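Local coordinates for periplasmic sugar-binding protein (Chloroflexus aurantiacus, PDB 4RXU) that binds beta-D-glucopyranose in the cleft between its two lobes and probably delivers sugar to an ABC-type transporter, at residues S165-N168 against A169-F173; L204-T207 against R208-A212. All coordinates share one frame; numbering follows the deposited sequence.

Overall arrangement
Both interactions are the first turns of helices, and the centres of the two contacts lie about 12 Å apart. Interaction 1 opens helix 167-185 at the sugar cleft, about 8 Å from the centre of the chain, and Asp166, Asn168 and Phe172 belong to the glucose pocket. Interaction 2 opens helix 208-218 nearer the surface, about 19 Å from that centre. They meet at Arg208 and Phe170: the guanidinium group makes a cation-pi contact with the ring, Arg208 NH1 lies 3.5 Å from Asn167 OD1, and Phe170 also packs on Met211 and Ala212. The Arg208 side chain stays about 12 Å from the sugar, so interaction 2 packs against the helix that carries pocket residues but does not touch glucose.

Interaction 1 of 2, residues S165-N168 against A169-F173. With BGC (beta-D-glucopyranose), chain C.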
ATOM      1  N   SER A 165      -0.829  -1.167  11.816  1.00  9.79           N
ATOM      2  CA  SER A 165      -1.821  -0.094  11.941  1.00  9.30           C
ATOM      3  C   SER A 165      -2.545   0.260  10.627  1.00 10.01           C
ATOM      4  O   SER A 165      -3.538   0.990  10.622  1.00  9.78           O
ATOM      5  CB  SER A 165      -1.167   1.164  12.504  1.00 10.46           C
ATOM      6  OG  SER A 165       0.050   1.407  11.822  1.00 14.04           O
ATOM      7  N   ASP A 166      -2.042  -0.275   9.521  1.00  9.22           N
ATOM      8  CA  ASP A 166      -2.604  -0.053   8.182  1.00  8.49           C
ATOM      9  C   ASP A 166      -3.388  -1.285   7.768  1.00  9.08           C
ATOM     10  O   ASP A 166      -2.807  -2.346   7.578  1.00 10.34           O
ATOM     11  CB  ASP A 166      -1.425   0.174   7.223  1.00  8.06           C
ATOM     12  CG  ASP A 166      -1.831   0.384   5.801  1.00  8.71           C
ATOM     13  OD1 ASP A 166      -3.048   0.433   5.502  1.00  8.06           O
ATOM     14  OD2 ASP A 166      -0.876   0.521   4.992  1.00  8.58           O
ATOM     15  N   ASN A 167      -4.704  -1.176   7.635  1.00  7.35           N
ATOM     16  CA  ASN A 167      -5.470  -2.338   7.171  1.00  8.53           C
ATOM     17  C   ASN A 167      -4.954  -2.885   5.841  1.00  9.36           C
ATOM     18  O   ASN A 167      -5.067  -4.083   5.555  1.00  8.91           O
ATOM     19  CB  ASN A 167      -6.946  -1.986   7.071  1.00 10.37           C
ATOM     20  CG  ASN A 167      -7.806  -3.182   6.804  1.00 12.13           C
ATOM     21  OD1 ASN A 167      -7.845  -4.126   7.601  1.00 14.75           O
ATOM     22  ND2 ASN A 167      -8.530  -3.143   5.697  1.00 14.07           N
ATOM     23  N   ASN A 168      -4.438  -2.005   4.995  1.00  9.17           N
ATOM     24  CA  ASN A 168      -3.906  -2.480   3.712  1.00  8.43           C
ATOM     25  C   ASN A 168      -2.753  -3.455   3.901  1.00  6.79           C
ATOM     26  O   ASN A 168      -2.559  -4.316   3.068  1.00  9.65           O
ATOM     27  CB  ASN A 168      -3.438  -1.318   2.835  1.00  7.64           C
ATOM     28  CG  ASN A 168      -4.570  -0.502   2.273  1.00  9.83           C
ATOM     29  OD1 ASN A 168      -5.715  -0.917   2.261  1.00 10.59           O
ATOM     30  ND2 ASN A 168      -4.230   0.654   1.739  1.00 10.15           N
ATOM     31  N   ALA A 169      -1.985  -3.326   4.981  1.00  7.61           N
ATOM     32  CA  ALA A 169      -0.881  -4.263   5.217  1.00  8.82           C
ATOM     33  C   ALA A 169      -1.426  -5.686   5.331  1.00  8.74           C
ATOM     34  O   ALA A 169      -0.823  -6.622   4.845  1.00  8.25           O
ATOM     35  CB  ALA A 169      -0.086  -3.874   6.445  1.00 10.64           C
ATOM     36  N   PHE A 170      -2.578  -5.838   5.972  1.00  7.07           N
ATOM     37  CA  PHE A 170      -3.209  -7.154   6.077  1.00  7.28           C
ATOM     38  C   PHE A 170      -3.723  -7.602   4.719  1.00  7.68           C
ATOM     39  O   PHE A 170      -3.618  -8.792   4.356  1.00  9.14           O
ATOM     40  CB  PHE A 170      -4.347  -7.120   7.096  1.00  8.07           C
ATOM     41  CG  PHE A 170      -3.880  -7.123   8.518  1.00  8.51           C
ATOM     42  CD1 PHE A 170      -3.553  -5.943   9.139  1.00 10.44           C
ATOM     43  CD2 PHE A 170      -3.756  -8.301   9.222  1.00 11.64           C
ATOM     44  CE1 PHE A 170      -3.120  -5.934  10.452  1.00 13.20           C
ATOM     45  CE2 PHE A 170      -3.315  -8.293  10.528  1.00 12.77           C
ATOM     46  CZ  PHE A 170      -3.000  -7.105  11.144  1.00 12.90           C
ATOM     47  N   LEU A 171      -4.295  -6.675   3.956  1.00  7.87           N
ATOM     48  CA  LEU A 171      -4.823  -7.026   2.617  1.00  8.59           C
ATOM     49  C   LEU A 171      -3.692  -7.420   1.668  1.00  8.59           C
ATOM     50  O   LEU A 171      -3.791  -8.415   0.947  1.00  8.30           O
ATOM     51  CB  LEU A 171      -5.661  -5.890   2.006  1.00  9.20           C
ATOM     52  CG  LEU A 171      -6.929  -5.562   2.806  1.00  9.60           C
ATOM     53  CD1 LEU A 171      -7.639  -4.296   2.317  1.00 10.45           C
ATOM     54  CD2 LEU A 171      -7.873  -6.754   2.756  1.00 10.94           C
ATOM     55  N   PHE A 172      -2.608  -6.661   1.666  1.00  6.53           N
ATOM     56  CA  PHE A 172      -1.494  -7.006   0.799  1.00  8.54           C
ATOM     57  C   PHE A 172      -0.933  -8.366   1.209  1.00  8.16           C
ATOM     58  O   PHE A 172      -0.558  -9.171   0.373  1.00  7.90           O
ATOM     59  CB  PHE A 172      -0.362  -5.999   0.893  1.00  8.27           C
ATOM     60  CG  PHE A 172      -0.726  -4.590   0.538  1.00  8.46           C
ATOM     61  CD1 PHE A 172      -1.560  -4.261  -0.529  1.00  8.90           C
ATOM     62  CD2 PHE A 172      -0.157  -3.570   1.266  1.00  8.20           C
ATOM     63  CE1 PHE A 172      -1.856  -2.927  -0.813  1.00  9.83           C
ATOM     64  CE2 PHE A 172      -0.427  -2.256   0.973  1.00  8.28           C
ATOM     65  CZ  PHE A 172      -1.278  -1.927  -0.058  1.00 10.44           C
ATOM     66  N   PHE A 173      -0.829  -8.597   2.515  1.00  8.47           N
ATOM     67  CA  PHE A 173      -0.270  -9.852   2.963  1.00  8.72           C
ATOM     68  C   PHE A 173      -1.211 -11.014   2.586  1.00  6.89           C
ATOM     69  O   PHE A 173      -0.762 -12.080   2.127  1.00  8.41           O
ATOM     70  CB  PHE A 173      -0.009  -9.887   4.452  1.00  9.06           C
ATOM     71  CG  PHE A 173       0.700 -11.126   4.862  1.00 10.53           C
ATOM     72  CD1 PHE A 173       2.061 -11.251   4.677  1.00 11.91           C
ATOM     73  CD2 PHE A 173      -0.027 -12.216   5.322  1.00 12.44           C
ATOM     74  CE1 PHE A 173       2.700 -12.442   4.997  1.00 16.28           C
ATOM     75  CE2 PHE A 173       0.594 -13.381   5.650  1.00 17.38           C
ATOM     76  CZ  PHE A 173       1.949 -13.507   5.460  1.00 13.22           C
TER
HETATM   77  C2  BGC C 402      -0.499   2.318   0.658  1.00 11.07           C
HETATM   78  C3  BGC C 402       0.777   1.997  -0.094  1.00 13.47           C
HETATM   79  C4  BGC C 402       1.961   2.606   0.644  1.00 13.58           C
HETATM   80  C5  BGC C 402       1.962   2.199   2.118  1.00 13.95           C
HETATM   81  C6  BGC C 402       3.019   2.904   2.938  1.00 14.91           C
HETATM   82  C1  BGC C 402      -0.294   1.698   2.030  1.00 14.99           C
HETATM   83  O1  BGC C 402      -1.462   1.686   2.797  1.00 14.97           O
HETATM   84  O2  BGC C 402      -1.614   1.742  -0.031  1.00 11.61           O
HETATM   85  O3  BGC C 402       0.660   2.532  -1.409  1.00 11.14           O
HETATM   86  O4  BGC C 402       3.173   2.076   0.074  1.00 11.98           O
HETATM   87  O5  BGC C 402       0.704   2.464   2.706  1.00 12.53           O
HETATM   88  O6  BGC C 402       2.993   4.319   2.738  1.00 11.95           O
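The Phe172 ring lies against the Asn168 backbone, one face covered by Asn168 O, which sits 3.0 Å above the ring plane toward its rim, while CZ reaches Asn168 CB at 3.7 Å. This is the N-terminal turn of helix 167-185, in the beta-alpha-beta unit that runs from strand 155-159 to strand 189-191 in this periplasmic binding protein fold. Asp166 is the N-cap: a chi1 of 179° swings its carboxylate away from the backbone N and lets OD1 accept from Asn168 N at 2.9 Å, the donor arriving well above the carboxylate plane. A short-chained carboxylate suits the place, because it can bind the first turn's N-H with one oxygen and leave the other for ligand. That second oxygen, Asp166 OD2, takes the anomeric hydroxyl O1 of glucose at 2.6 Å and is also bonded by Trp222 NE1, so the carboxylate is pinned from both oxygens. Asn168, being an amide, brings N-H groups: its ND2 gives to BGC O1 at 3.1 Å and only weakly to BGC O2, and it is bonded to Asp118 O as well. One turn on from Asn167, Leu171 lays CD1 obliquely across that amide, 3.7 Å from ND2, and also comes near Asn168 OD1. Among the backbone bonds of the turn the straightest is Phe172 N to Asn168 O, at 171° about the hydrogen. A flat ring suits position 172, laying a face on the helix carbonyl while its edge meets glucose, with Phe172 CZ 3.7 Å from BGC O2.

Interaction 2 of 2, residues L204-T207 against R208-A212; sequences LDLT and RDEMA
Thr207 and Glu210 grip each other in both directions at the start of helix 208-218. The threonine hydroxyl oxygen OG1 accepts from Glu210 N at 3.0 Å, and the glutamate carboxylate replies by taking Thr207 N on OE1 at 2.9 Å, with an angle of 170° at the hydrogen. Chi1 of Thr207 is 68°, which sets OG1 between its own backbone N and carbonyl carbon and turns it to the N-H of Glu210; the methyl CG2 is left alongside the glutamate, 3.7 Å from OE1. Threonine suits this place because its hydroxyl, one atom beyond CB, can accept the Glu210 N-H where no carbonyl of a preceding helical turn is on offer. The length of the glutamate chain lets it reach back: CG lies anti to the carbonyl carbon and the chain runs on extended, carrying the carboxylate past OG1 to the N-H of Thr207. That N-H meets OE1 from 35° out of the carboxylate plane. The other oxygen, OE2, makes a salt bridge with Lys203, which helps to fix the rotation of the group and probably steadies its negative charge; the helix N-terminus would probably favour that charge too. On the apolar side Leu206 lies just ahead of the cap and sets CB against Met211 CG at 3.7 Å. Both also touch helix 167-185, Leu206 on Trp177 and Met211 on Glu174, so the loop and the new helix are packed on their neighbour together. Met211 N gives to Thr207 O at 2.9 Å, completing the first turn. Reciprocal bonding of this kind between an N-cap residue and the residue three further on is the capping box.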
ATOM      1  N   LEU A 204      -4.313 -22.091   4.388  1.00  9.46           N
ATOM      2  CA  LEU A 204      -4.526 -21.061   3.379  1.00  8.70           C
ATOM      3  C   LEU A 204      -5.280 -19.844   3.934  1.00  8.63           C
ATOM      4  O   LEU A 204      -4.927 -18.716   3.643  1.00 12.06           O
ATOM      5  CB  LEU A 204      -5.266 -21.647   2.192  1.00 10.80           C
ATOM      6  CG  LEU A 204      -5.566 -20.707   1.019  1.00 12.25           C
ATOM      7  CD1 LEU A 204      -4.286 -20.270   0.307  1.00 14.00           C
ATOM      8  CD2 LEU A 204      -6.548 -21.398   0.068  1.00 13.15           C
ATOM      9  N   ASP A 205      -6.337 -20.082   4.709  1.00 11.90           N
ATOM     10  CA  ASP A 205      -7.203 -18.996   5.237  1.00 14.23           C
ATOM     11  C   ASP A 205      -6.815 -18.615   6.638  1.00 15.28           C
ATOM     12  O   ASP A 205      -7.340 -19.144   7.609  1.00 22.14           O
ATOM     13  CB  ASP A 205      -8.654 -19.443   5.291  1.00 20.62           C
ATOM     14  CG  ASP A 205      -9.244 -19.614   3.957  1.00 37.10           C
ATOM     15  OD1 ASP A 205      -8.543 -19.339   2.969  1.00 41.19           O
ATOM     16  OD2 ASP A 205     -10.415 -20.025   3.901  1.00 46.14           O
ATOM     17  N   LEU A 206      -5.890 -17.694   6.739  1.00 12.25           N
ATOM     18  CA  LEU A 206      -5.452 -17.216   8.023  1.00 12.40           C
ATOM     19  C   LEU A 206      -6.463 -16.256   8.647  1.00 13.40           C
ATOM     20  O   LEU A 206      -7.080 -15.416   7.989  1.00 14.39           O
ATOM     21  CB  LEU A 206      -4.127 -16.481   7.888  1.00 12.00           C
ATOM     22  CG  LEU A 206      -2.992 -17.266   7.260  1.00 12.21           C
ATOM     23  CD1 LEU A 206      -1.756 -16.383   7.227  1.00 12.60           C
ATOM     24  CD2 LEU A 206      -2.727 -18.542   8.040  1.00 13.46           C
ATOM     25  N   THR A 207      -6.590 -16.353   9.952  1.00 13.02           N
ATOM     26  CA  THR A 207      -7.353 -15.346  10.674  1.00 14.42           C
ATOM     27  C   THR A 207      -6.525 -14.047  10.758  1.00 12.47           C
ATOM     28  O   THR A 207      -5.298 -14.038  10.539  1.00 13.38           O
ATOM     29  CB  THR A 207      -7.698 -15.784  12.103  1.00 14.11           C
ATOM     30  OG1 THR A 207      -6.504 -15.846  12.873  1.00 13.71           O
ATOM     31  CG2 THR A 207      -8.424 -17.151  12.145  1.00 17.09           C
ATOM     32  N   ARG A 208      -7.172 -12.959  11.129  1.00 13.48           N
ATOM     33  CA  ARG A 208      -6.459 -11.709  11.290  1.00 13.50           C
ATOM     34  C   ARG A 208      -5.394 -11.811  12.375  1.00 12.30           C
ATOM     35  O   ARG A 208      -4.306 -11.305  12.211  1.00 11.81           O
ATOM     36  CB  ARG A 208      -7.434 -10.586  11.617  1.00 13.36           C
ATOM     37  CG  ARG A 208      -6.760  -9.227  11.677  1.00 17.04           C
ATOM     38  CD  ARG A 208      -7.762  -8.111  11.935  1.00 32.04           C
ATOM     39  NE  ARG A 208      -7.083  -6.971  12.509  1.00 43.17           N
ATOM     40  CZ  ARG A 208      -6.745  -5.869  11.861  1.00 40.56           C
ATOM     41  NH1 ARG A 208      -7.037  -5.712  10.568  1.00 37.84           N
ATOM     42  NH2 ARG A 208      -6.101  -4.934  12.541  1.00 26.77           N
ATOM     43  N   ASP A 209      -5.713 -12.485  13.466  1.00 10.39           N
ATOM     44  CA  ASP A 209      -4.765 -12.649  14.575  1.00 11.83           C
ATOM     45  C   ASP A 209      -3.574 -13.500  14.136  1.00 11.31           C
ATOM     46  O   ASP A 209      -2.428 -13.267  14.547  1.00  9.66           O
ATOM     47  CB  ASP A 209      -5.445 -13.319  15.766  1.00 13.88           C
ATOM     48  CG  ASP A 209      -6.263 -12.374  16.594  1.00 19.60           C
ATOM     49  OD1 ASP A 209      -6.328 -11.179  16.267  1.00 18.88           O
ATOM     50  OD2 ASP A 209      -6.867 -12.851  17.579  1.00 21.54           O
ATOM     51  N   GLU A 210      -3.835 -14.516  13.309  1.00 10.02           N
ATOM     52  CA  GLU A 210      -2.733 -15.322  12.773  1.00 11.19           C
ATOM     53  C   GLU A 210      -1.850 -14.507  11.829  1.00 10.30           C
ATOM     54  O   GLU A 210      -0.624 -14.525  11.967  1.00 11.48           O
ATOM     55  CB  GLU A 210      -3.233 -16.571  12.066  1.00 11.72           C
ATOM     56  CG  GLU A 210      -3.803 -17.599  13.020  1.00 13.10           C
ATOM     57  CD  GLU A 210      -4.655 -18.671  12.346  1.00 14.21           C
ATOM     58  OE1 GLU A 210      -5.116 -18.465  11.192  1.00 10.87           O
ATOM     59  OE2 GLU A 210      -4.923 -19.710  13.013  1.00 18.91           O
ATOM     60  N   MET A 211      -2.475 -13.777  10.900  1.00 10.12           N
ATOM     61  CA  MET A 211      -1.703 -12.906  10.008  1.00 10.08           C
ATOM     62  C   MET A 211      -0.882 -11.910  10.839  1.00 10.49           C
ATOM     63  O   MET A 211       0.274 -11.612  10.523  1.00  9.88           O
ATOM     64  CB  MET A 211      -2.580 -12.110   9.057  1.00 15.91           C
ATOM     65  CG  MET A 211      -3.167 -12.880   7.908  1.00 15.65           C
ATOM     66  SD  MET A 211      -3.893 -11.787   6.642  1.00 13.99           S
ATOM     67  CE  MET A 211      -5.562 -11.797   7.252  1.00 25.26           C
ATOM     68  N   ALA A 212      -1.482 -11.402  11.913  1.00  8.37           N
ATOM     69  CA  ALA A 212      -0.821 -10.395  12.724  1.00  8.43           C
ATOM     70  C   ALA A 212       0.448 -10.935  13.379  1.00  8.54           C
ATOM     71  O   ALA A 212       1.365 -10.198  13.614  1.00 10.01           O
ATOM     72  CB  ALA A 212      -1.771  -9.841  13.765  1.00  9.59           C
TER